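Local coordinates for enoyl-CoA hydratase/isomerase family protein (Mycobacterium tuberculosis, PDB 4FN7) that probably catalyses the hydration of 2-enoyl-CoA thioesters in lipid metabolism, as an enoyl-CoA hydratase of the crotonase superfamily, at residues A[6-10]-A[40-46]; A[58-62]-A[103-108]; A[97-101]-A[184-188]; A[148-153]-A[171-176]. Numbering follows the deposited sequence.

How the contacts relate
Along the chain, contact 1 closes first; contacts 2 and 3 then interleave, and contact 4 lies nested in the loop closed by contact 3. Contacts 1 and 3 each set a helix against the same mixed sheet, about 17 Å apart between centres: contact 1 on its outermost strand 5-10, contact 3 on inner strand 96-100. Strand 96-100 leads on to 103-105, and contacts 2 and 3 touch where Phe58 packs on strand 96-100, Phe58 CD1 lying 3.5 Å from Ala99 O. Contact 2, nearest the chain centre, fits the probable acyl-CoA oxyanion region of the crotonase fold. The centre of contact 4 lies about 30 Å from that of contact 1, across the chain centre, at the subunit interface of the trimer.

Contact 1: residues A[6-10]-A[40-46]; sequences SYTRK and NADRDDV
Residues 6-10 form an extended edge strand, and 40-46 form the last turn of a helix and its exit. The segment axes approach to 9.9 Å and cross at -22°, nearly parallel; Tyr7 lies opposite Asn40 and Arg9 opposite Val46. Tyr7 (chi1 t) reaches across so that its OH donates a hydrogen bond to Asp44 OD2 at 2.7 Å. Asn40 CB sits over the face of the Tyr7 ring, 3.5 Å from its centroid, a CH-pi contact, and Ala41 CB lies 4.0 Å from Tyr7 CE1. Arg9 (t, t, p) lays its guanidinium face over the same carboxylate: Arg9 NE and Asp44 OD2 form a long, purely electrostatic salt bridge at 3.6 Å. Two waters link Arg9 NH1 to Asp44 O. Asp45, at positive phi, ends the helix in a Schellman motif, and Val46 CG1 returns to within 4.0 Å of Arg9 CD. Helix 28-44, the crossover of a beta-alpha-beta unit joining parallel strands 13-18 and 48-52, thus also packs on strand 5-10, which pairs antiparallel with 13-18.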
# COMPACT_ATOMS: atom_id res chain seq x y z
N SER A 6 -29.98 13.85 9.68
CA SER A 6 -31.26 13.23 9.36
C SER A 6 -31.06 11.74 9.12
O SER A 6 -30.01 11.31 8.63
CB SER A 6 -31.89 13.88 8.14
OG SER A 6 -31.13 13.62 6.97
N TYR A 7 -32.08 10.97 9.48
CA TYR A 7 -32.09 9.53 9.29
C TYR A 7 -33.33 9.15 8.49
O TYR A 7 -34.44 9.49 8.87
CB TYR A 7 -32.11 8.80 10.63
CG TYR A 7 -32.30 7.31 10.48
CD1 TYR A 7 -31.23 6.48 10.24
CD2 TYR A 7 -33.57 6.74 10.58
CE1 TYR A 7 -31.39 5.12 10.09
CE2 TYR A 7 -33.74 5.37 10.44
CZ TYR A 7 -32.64 4.57 10.20
OH TYR A 7 -32.78 3.21 10.05
N THR A 8 -33.12 8.42 7.39
CA THR A 8 -34.21 8.00 6.53
C THR A 8 -33.98 6.57 6.09
O THR A 8 -32.96 6.26 5.48
CB THR A 8 -34.30 8.89 5.28
OG1 THR A 8 -34.27 10.27 5.68
CG2 THR A 8 -35.58 8.61 4.52
N ARG A 9 -34.92 5.69 6.40
CA ARG A 9 -34.85 4.33 5.89
C ARG A 9 -35.53 4.26 4.53
O ARG A 9 -36.67 4.70 4.36
CB ARG A 9 -35.48 3.34 6.86
CG ARG A 9 -35.45 1.90 6.35
CD ARG A 9 -35.72 0.87 7.44
NE ARG A 9 -37.04 1.03 8.04
CZ ARG A 9 -37.63 0.12 8.81
NH1 ARG A 9 -37.02 -1.04 9.05
NH2 ARG A 9 -38.83 0.35 9.32
N LYS A 10 -34.81 3.72 3.54
CA LYS A 10 -35.35 3.50 2.21
C LYS A 10 -35.10 2.05 1.83
O LYS A 10 -33.98 1.68 1.50
CB LYS A 10 -34.66 4.40 1.18
CG LYS A 10 -34.57 5.87 1.54
CD LYS A 10 -33.80 6.61 0.47
CE LYS A 10 -33.60 8.08 0.82
NZ LYS A 10 -32.79 8.77 -0.22
N ASN A 40 -30.48 4.11 15.20
CA ASN A 40 -31.70 3.86 14.43
C ASN A 40 -31.48 2.77 13.39
O ASN A 40 -32.31 1.88 13.20
CB ASN A 40 -32.21 5.12 13.73
CG ASN A 40 -32.73 6.16 14.68
OD1 ASN A 40 -33.07 5.87 15.82
ND2 ASN A 40 -32.80 7.40 14.21
N ALA A 41 -30.35 2.87 12.68
CA ALA A 41 -30.01 1.89 11.67
C ALA A 41 -29.86 0.51 12.29
O ALA A 41 -30.26 -0.50 11.69
CB ALA A 41 -28.72 2.29 10.95
N ASP A 42 -29.29 0.45 13.48
CA ASP A 42 -29.19 -0.81 14.22
C ASP A 42 -30.58 -1.38 14.51
O ASP A 42 -30.84 -2.57 14.28
CB ASP A 42 -28.44 -0.63 15.55
CG ASP A 42 -26.94 -0.40 15.36
OD1 ASP A 42 -26.41 -0.59 14.25
OD2 ASP A 42 -26.29 -0.06 16.37
N ARG A 43 -31.46 -0.54 15.04
CA ARG A 43 -32.80 -0.98 15.39
C ARG A 43 -33.58 -1.42 14.16
O ARG A 43 -34.33 -2.40 14.20
CB ARG A 43 -33.53 0.12 16.16
CG ARG A 43 -33.03 0.30 17.59
CD ARG A 43 -33.81 1.33 18.42
NE ARG A 43 -33.46 2.72 18.12
CZ ARG A 43 -32.58 3.46 18.80
NH1 ARG A 43 -31.91 2.96 19.83
NH2 ARG A 43 -32.36 4.71 18.42
N ASP A 44 -33.39 -0.71 13.05
CA ASP A 44 -34.11 -1.03 11.82
C ASP A 44 -33.48 -2.22 11.09
O ASP A 44 -34.08 -2.76 10.15
CB ASP A 44 -34.20 0.19 10.90
CG ASP A 44 -35.21 1.22 11.38
OD1 ASP A 44 -36.05 0.90 12.24
OD2 ASP A 44 -35.17 2.36 10.87
N ASP A 45 -32.29 -2.63 11.52
CA ASP A 45 -31.60 -3.79 10.94
C ASP A 45 -31.47 -3.67 9.42
O ASP A 45 -31.80 -4.59 8.67
CB ASP A 45 -32.31 -5.09 11.34
CG ASP A 45 -31.47 -6.32 11.06
OD1 ASP A 45 -30.23 -6.20 10.94
OD2 ASP A 45 -32.05 -7.43 10.98
N VAL A 46 -30.97 -2.53 8.96
CA VAL A 46 -30.92 -2.25 7.53
C VAL A 46 -29.85 -3.06 6.81
O VAL A 46 -28.94 -3.60 7.43
CB VAL A 46 -30.71 -0.75 7.27
CG1 VAL A 46 -31.83 0.06 7.92
CG2 VAL A 46 -29.35 -0.30 7.77
O HOH W 1 -34.79 -2.57 7.62
O HOH W 2 -36.83 -3.50 10.60

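Contact 2: residues A[58-62]-A[103-108]; sequences FSGGF and HAIAMG
Three backbone hydrogen bonds hold the segments together. His103 O accepts from both Phe58 N (2.9 Å) and Ser59 N (3.3 Å), and Ile105 N donates to Ser59 O (3.0 Å, almost straight); Ser59 and Ala104 form a parallel bridge with CA atoms 5.1 Å apart. Ser59 O also receives CA-H...O contacts from Ala104 CA (3.4 Å) and Gly108 CA (3.6 Å). Ser59 (chi1 t) makes an ST turn, Gly61 N donating to Ser59 OG at 3.1 Å, while the same hydroxyl oxygen bonds to Asn24 O. Past the bridge the chains stay close: Gly61 CA lies 3.1 Å from Ile105 O. Gly61, at phi 118°, and Gly108 both sit where a CB would clash. Ala106, at positive phi, is the N-cap of the helix starting at Met107. Met107 CB stands 3.6 Å over the centroid of the Phe62 ring, and Met107 SD comes within 3.4 Å of Phe62 CZ, a Met-aromatic contact. In the crotonase family, loops equivalent to these supply the two NH groups of the oxyanion hole; Phe62 N and Met107 N, 4.4 Å apart, are consistent with that role. Phe58 (chi1 t) puts CD2 4.1 Å from Ala104 CB and is packed between strand 96-100 and helix 107-112, while Phe62 reaches helix 73-90.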
# COMPACT_ATOMS: atom_id res chain seq x y z
N PHE A 58 -18.53 17.44 2.91
CA PHE A 58 -18.79 16.21 3.64
C PHE A 58 -18.69 16.58 5.12
O PHE A 58 -19.69 16.60 5.84
CB PHE A 58 -17.80 15.11 3.27
CG PHE A 58 -18.06 13.80 3.96
CD1 PHE A 58 -19.18 13.05 3.65
CD2 PHE A 58 -17.19 13.33 4.93
CE1 PHE A 58 -19.44 11.85 4.29
CE2 PHE A 58 -17.44 12.12 5.58
CZ PHE A 58 -18.56 11.38 5.25
N SER A 59 -17.48 16.93 5.56
CA SER A 59 -17.28 17.55 6.86
C SER A 59 -15.94 18.26 6.91
O SER A 59 -14.93 17.74 6.44
CB SER A 59 -17.35 16.53 7.99
OG SER A 59 -16.88 17.10 9.21
N GLY A 60 -15.94 19.46 7.50
CA GLY A 60 -14.72 20.22 7.68
C GLY A 60 -13.83 19.77 8.82
O GLY A 60 -12.77 20.35 9.02
N GLY A 61 -14.25 18.76 9.58
CA GLY A 61 -13.41 18.22 10.64
C GLY A 61 -14.01 18.35 12.02
O GLY A 61 -15.22 18.48 12.14
N PHE A 62 -13.18 18.31 13.05
CA PHE A 62 -13.66 18.56 14.41
C PHE A 62 -14.14 20.00 14.55
O PHE A 62 -13.88 20.85 13.70
CB PHE A 62 -12.55 18.31 15.43
CG PHE A 62 -12.21 16.86 15.64
CD1 PHE A 62 -10.93 16.39 15.37
CD2 PHE A 62 -13.15 15.98 16.12
CE1 PHE A 62 -10.60 15.06 15.58
CE2 PHE A 62 -12.83 14.64 16.33
CZ PHE A 62 -11.56 14.19 16.06
N HIS A 103 -15.99 18.81 0.36
CA HIS A 103 -14.67 18.55 0.90
C HIS A 103 -14.71 17.78 2.22
O HIS A 103 -15.69 17.86 2.96
CB HIS A 103 -13.92 19.87 1.06
CG HIS A 103 -13.98 20.71 -0.16
ND1 HIS A 103 -13.35 20.36 -1.33
CD2 HIS A 103 -14.63 21.87 -0.42
CE1 HIS A 103 -13.59 21.27 -2.26
NE2 HIS A 103 -14.37 22.20 -1.73
N ALA A 104 -13.64 17.04 2.49
CA ALA A 104 -13.54 16.24 3.70
C ALA A 104 -12.18 16.52 4.31
O ALA A 104 -11.15 16.11 3.77
CB ALA A 104 -13.71 14.75 3.38
N ILE A 105 -12.18 17.23 5.43
CA ILE A 105 -10.95 17.72 6.04
C ILE A 105 -10.78 17.18 7.45
O ILE A 105 -11.73 17.16 8.23
CB ILE A 105 -10.96 19.26 6.11
CG1 ILE A 105 -11.32 19.87 4.75
CG2 ILE A 105 -9.62 19.79 6.63
CD1 ILE A 105 -10.31 19.57 3.65
N ALA A 106 -9.57 16.75 7.77
CA ALA A 106 -9.23 16.31 9.12
C ALA A 106 -10.20 15.20 9.56
O ALA A 106 -10.31 14.19 8.87
CB ALA A 106 -9.22 17.50 10.09
N MET A 107 -10.90 15.37 10.68
CA MET A 107 -11.83 14.32 11.11
C MET A 107 -12.87 13.99 10.04
O MET A 107 -13.39 12.87 10.01
CB MET A 107 -12.52 14.69 12.43
CG MET A 107 -13.39 13.57 13.02
SD MET A 107 -12.48 12.09 13.56
CE MET A 107 -13.50 10.79 12.87
N GLY A 108 -13.20 14.94 9.18
CA GLY A 108 -14.06 14.66 8.04
C GLY A 108 -13.43 13.63 7.10
O GLY A 108 -14.11 12.73 6.62

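Contact 3: residues A[97-101]-A[184-188]; sequences VMACT and VVSRA
This is a buried helix-on-sheet contact, apolar throughout, in which the start of helix 184-195 lies on one face of the mixed sheet at the inner strand 96-100. The short axes run antiparallel (172°) at a closest approach of 7.7 Å, with Ala99 CA 5.4 Å from Val185 CA. Strand alternation decides which side chains face the helix: the CB atoms of Val97 and Ala99 point at it, those of Met98 and Cys100 away from it. Small side chains permit the close approach. Ala99 CB meets Ala188 CB at 3.8 Å, Val184 CG1 at 4.1 Å and Val185 CG2 at 4.2 Å, a methyl cluster centred on a single alanine. Val97 (chi1 t) places CG1 3.8 Å from Ala188 CB, one helical turn beyond Val184; Ala188 N donates to Val184 O at 2.9 Å within that turn. Farther along the segment, Thr101 CG2 touches Val185 CG2 at 3.6 Å, while Thr101 OG1 bonds to Asn54 O. Val184 CG1 also lies 3.6 Å from Cys100 O. Further along the helix, Ala192 and Phe195 continue the packing on Val97. Ala188 also reaches Val50 of neighbouring strand 48-52, and on the other sheet face Met98 and Cys100 pack on Leu112 of helix 107-112.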
# COMPACT_ATOMS: atom_id res chain seq x y z
N VAL A 97 -21.52 2.98 2.95
CA VAL A 97 -21.11 3.73 1.77
C VAL A 97 -21.14 5.22 2.07
O VAL A 97 -22.14 5.74 2.55
CB VAL A 97 -22.03 3.44 0.56
CG1 VAL A 97 -21.53 4.18 -0.68
CG2 VAL A 97 -22.08 1.94 0.29
N MET A 98 -20.02 5.89 1.81
CA MET A 98 -19.92 7.32 2.05
C MET A 98 -20.22 8.09 0.78
O MET A 98 -19.61 7.83 -0.26
CB MET A 98 -18.52 7.68 2.54
CG MET A 98 -18.11 6.99 3.81
SD MET A 98 -19.08 7.57 5.21
CE MET A 98 -18.37 6.58 6.53
N ALA A 99 -21.15 9.04 0.88
CA ALA A 99 -21.41 10.00 -0.18
C ALA A 99 -20.69 11.29 0.17
O ALA A 99 -21.20 12.11 0.93
CB ALA A 99 -22.90 10.25 -0.32
N CYS A 100 -19.49 11.45 -0.38
CA CYS A 100 -18.68 12.62 -0.13
C CYS A 100 -19.18 13.77 -0.99
O CYS A 100 -18.83 13.88 -2.16
CB CYS A 100 -17.23 12.30 -0.45
SG CYS A 100 -16.04 13.48 0.17
N THR A 101 -20.02 14.63 -0.41
CA THR A 101 -20.80 15.60 -1.16
C THR A 101 -20.12 16.97 -1.21
O THR A 101 -20.66 17.93 -1.76
CB THR A 101 -22.20 15.74 -0.55
OG1 THR A 101 -22.08 15.88 0.88
CG2 THR A 101 -23.03 14.50 -0.85
N VAL A 184 -23.54 11.95 -6.93
CA VAL A 184 -22.76 11.35 -5.84
C VAL A 184 -23.68 10.58 -4.88
O VAL A 184 -23.42 9.43 -4.56
CB VAL A 184 -21.92 12.41 -5.08
CG1 VAL A 184 -21.37 11.84 -3.76
CG2 VAL A 184 -20.77 12.90 -5.97
N VAL A 185 -24.75 11.22 -4.44
CA VAL A 185 -25.64 10.59 -3.47
C VAL A 185 -26.39 9.41 -4.08
O VAL A 185 -26.44 8.33 -3.49
CB VAL A 185 -26.63 11.60 -2.87
CG1 VAL A 185 -27.68 10.89 -2.01
CG2 VAL A 185 -25.87 12.64 -2.05
N SER A 186 -26.96 9.60 -5.26
CA SER A 186 -27.73 8.52 -5.87
C SER A 186 -26.83 7.32 -6.20
O SER A 186 -27.23 6.17 -6.05
CB SER A 186 -28.51 8.99 -7.11
OG SER A 186 -27.64 9.51 -8.10
N ARG A 187 -25.60 7.60 -6.61
CA ARG A 187 -24.65 6.53 -6.89
C ARG A 187 -24.27 5.81 -5.59
O ARG A 187 -24.17 4.58 -5.56
CB ARG A 187 -23.42 7.06 -7.62
CG ARG A 187 -22.34 6.03 -7.82
CD ARG A 187 -22.81 4.82 -8.61
NE ARG A 187 -21.79 3.79 -8.51
CZ ARG A 187 -22.03 2.49 -8.37
NH1 ARG A 187 -23.27 2.03 -8.36
NH2 ARG A 187 -21.00 1.65 -8.26
N ALA A 188 -24.05 6.56 -4.52
CA ALA A 188 -23.78 5.96 -3.22
C ALA A 188 -24.93 5.03 -2.79
O ALA A 188 -24.69 3.93 -2.30
CB ALA A 188 -23.54 7.04 -2.16

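Contact 4: residues A[148-153]-A[171-176]; sequences RLTRSA and AAGFID
Two helix ends meet here beside the trimer interface: the Schellman motif that closes helix 166-172 docks against the N-cap of helix 151-159. Gly173, the C-prime residue at phi 95°, sits where a CB would run into Arg148 O; instead its CA makes a CA-H...O contact to Arg148 O at 3.6 Å. Thr150 N donates to Ala172 O (2.9 Å), and Leu149 CA makes a CA-H...O contact to Ala172 O at 3.2 Å. Thr150 (chi1 p) caps its own helix, Thr150 OG1 accepting from Ala153 N at 3.1 Å. The apolar side is tight: Ala153 CB meets Ala172 CB at 3.5 Å, and Leu149 (m, t) sets CD2 over the face of the Phe174 ring, 3.8 Å from the centroid, a CH-pi contact. Phe164 packs on Ala153, Ala172 and Phe174. Ser152 OG of a neighbouring subunit hydrogen-bonds to Arg148 O, tying this junction into the assembly. Arg148 (m, m, m) turns its guanidinium to Gly115 O, and Asp176 OD2 is held by Arg118; between the pair, Arg148 NH1 and Asp176 OD2 make a long salt bridge at 3.9 Å. A water completes the link, 2.8 Å from Arg148 NH1 and 2.8 Å from Asp176 OD1.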
# COMPACT_ATOMS: atom_id res chain seq x y z
N ARG A 148 -6.08 2.79 4.68
CA ARG A 148 -6.65 3.03 3.35
C ARG A 148 -5.66 3.60 2.32
O ARG A 148 -5.80 3.36 1.13
CB ARG A 148 -7.88 3.96 3.42
CG ARG A 148 -9.00 3.51 4.35
CD ARG A 148 -9.47 2.09 4.07
NE ARG A 148 -10.38 1.92 2.95
CZ ARG A 148 -11.70 2.04 3.05
NH1 ARG A 148 -12.48 1.80 2.00
NH2 ARG A 148 -12.24 2.41 4.19
N LEU A 149 -4.68 4.38 2.78
CA LEU A 149 -3.81 5.09 1.85
C LEU A 149 -2.66 4.21 1.38
O LEU A 149 -2.17 3.36 2.13
CB LEU A 149 -3.26 6.36 2.50
CG LEU A 149 -4.31 7.41 2.88
CD1 LEU A 149 -3.62 8.63 3.48
CD2 LEU A 149 -5.15 7.80 1.67
N THR A 150 -2.21 4.41 0.15
CA THR A 150 -0.98 3.75 -0.27
C THR A 150 0.17 4.22 0.62
O THR A 150 0.08 5.26 1.28
CB THR A 150 -0.59 4.07 -1.72
OG1 THR A 150 -0.31 5.47 -1.82
CG2 THR A 150 -1.70 3.68 -2.68
N ARG A 151 1.25 3.46 0.61
CA ARG A 151 2.38 3.81 1.45
C ARG A 151 2.88 5.23 1.21
O ARG A 151 3.09 5.99 2.16
CB ARG A 151 3.50 2.79 1.28
CG ARG A 151 3.22 1.52 2.04
CD ARG A 151 3.97 0.39 1.46
NE ARG A 151 3.83 -0.82 2.25
CZ ARG A 151 4.42 -1.96 1.93
NH1 ARG A 151 5.18 -2.01 0.83
NH2 ARG A 151 4.26 -3.03 2.69
N SER A 152 3.02 5.62 -0.05
CA SER A 152 3.53 6.95 -0.34
C SER A 152 2.49 8.05 -0.07
O SER A 152 2.84 9.14 0.37
CB SER A 152 4.08 7.04 -1.76
OG SER A 152 5.41 6.57 -1.80
N ALA A 153 1.22 7.76 -0.33
CA ALA A 153 0.18 8.75 -0.05
C ALA A 153 0.07 8.98 1.45
O ALA A 153 -0.15 10.11 1.90
CB ALA A 153 -1.16 8.33 -0.63
N ALA A 171 -6.24 7.33 -6.66
CA ALA A 171 -4.96 6.62 -6.68
C ALA A 171 -4.39 6.45 -5.27
O ALA A 171 -3.82 5.41 -4.95
CB ALA A 171 -3.96 7.33 -7.59
N ALA A 172 -4.56 7.48 -4.45
CA ALA A 172 -4.04 7.47 -3.08
C ALA A 172 -4.78 6.51 -2.17
O ALA A 172 -4.22 6.04 -1.18
CB ALA A 172 -4.09 8.87 -2.50
N GLY A 173 -6.06 6.27 -2.46
CA GLY A 173 -6.88 5.48 -1.56
C GLY A 173 -7.70 6.30 -0.58
O GLY A 173 -8.14 5.77 0.45
N PHE A 174 -7.92 7.58 -0.87
CA PHE A 174 -8.83 8.40 -0.08
C PHE A 174 -10.29 8.28 -0.54
O PHE A 174 -11.21 8.65 0.19
CB PHE A 174 -8.41 9.87 -0.09
CG PHE A 174 -7.80 10.36 1.20
CD1 PHE A 174 -8.31 9.97 2.43
CD2 PHE A 174 -6.72 11.22 1.18
CE1 PHE A 174 -7.74 10.44 3.62
CE2 PHE A 174 -6.16 11.70 2.36
CZ PHE A 174 -6.67 11.31 3.57
N ILE A 175 -10.50 7.78 -1.76
CA ILE A 175 -11.85 7.50 -2.26
C ILE A 175 -11.78 6.30 -3.19
O ILE A 175 -10.70 5.91 -3.64
CB ILE A 175 -12.47 8.68 -3.03
CG1 ILE A 175 -11.64 9.02 -4.27
CG2 ILE A 175 -12.65 9.87 -2.14
CD1 ILE A 175 -12.32 10.01 -5.17
N ASP A 176 -12.94 5.69 -3.45
CA ASP A 176 -13.00 4.50 -4.30
C ASP A 176 -13.64 4.74 -5.65
O ASP A 176 -13.46 3.94 -6.58
CB ASP A 176 -13.76 3.37 -3.60
CG ASP A 176 -13.22 3.09 -2.23
OD1 ASP A 176 -12.08 2.57 -2.15
OD2 ASP A 176 -13.92 3.40 -1.25
O HOH W 3 -11.15 0.81 -0.21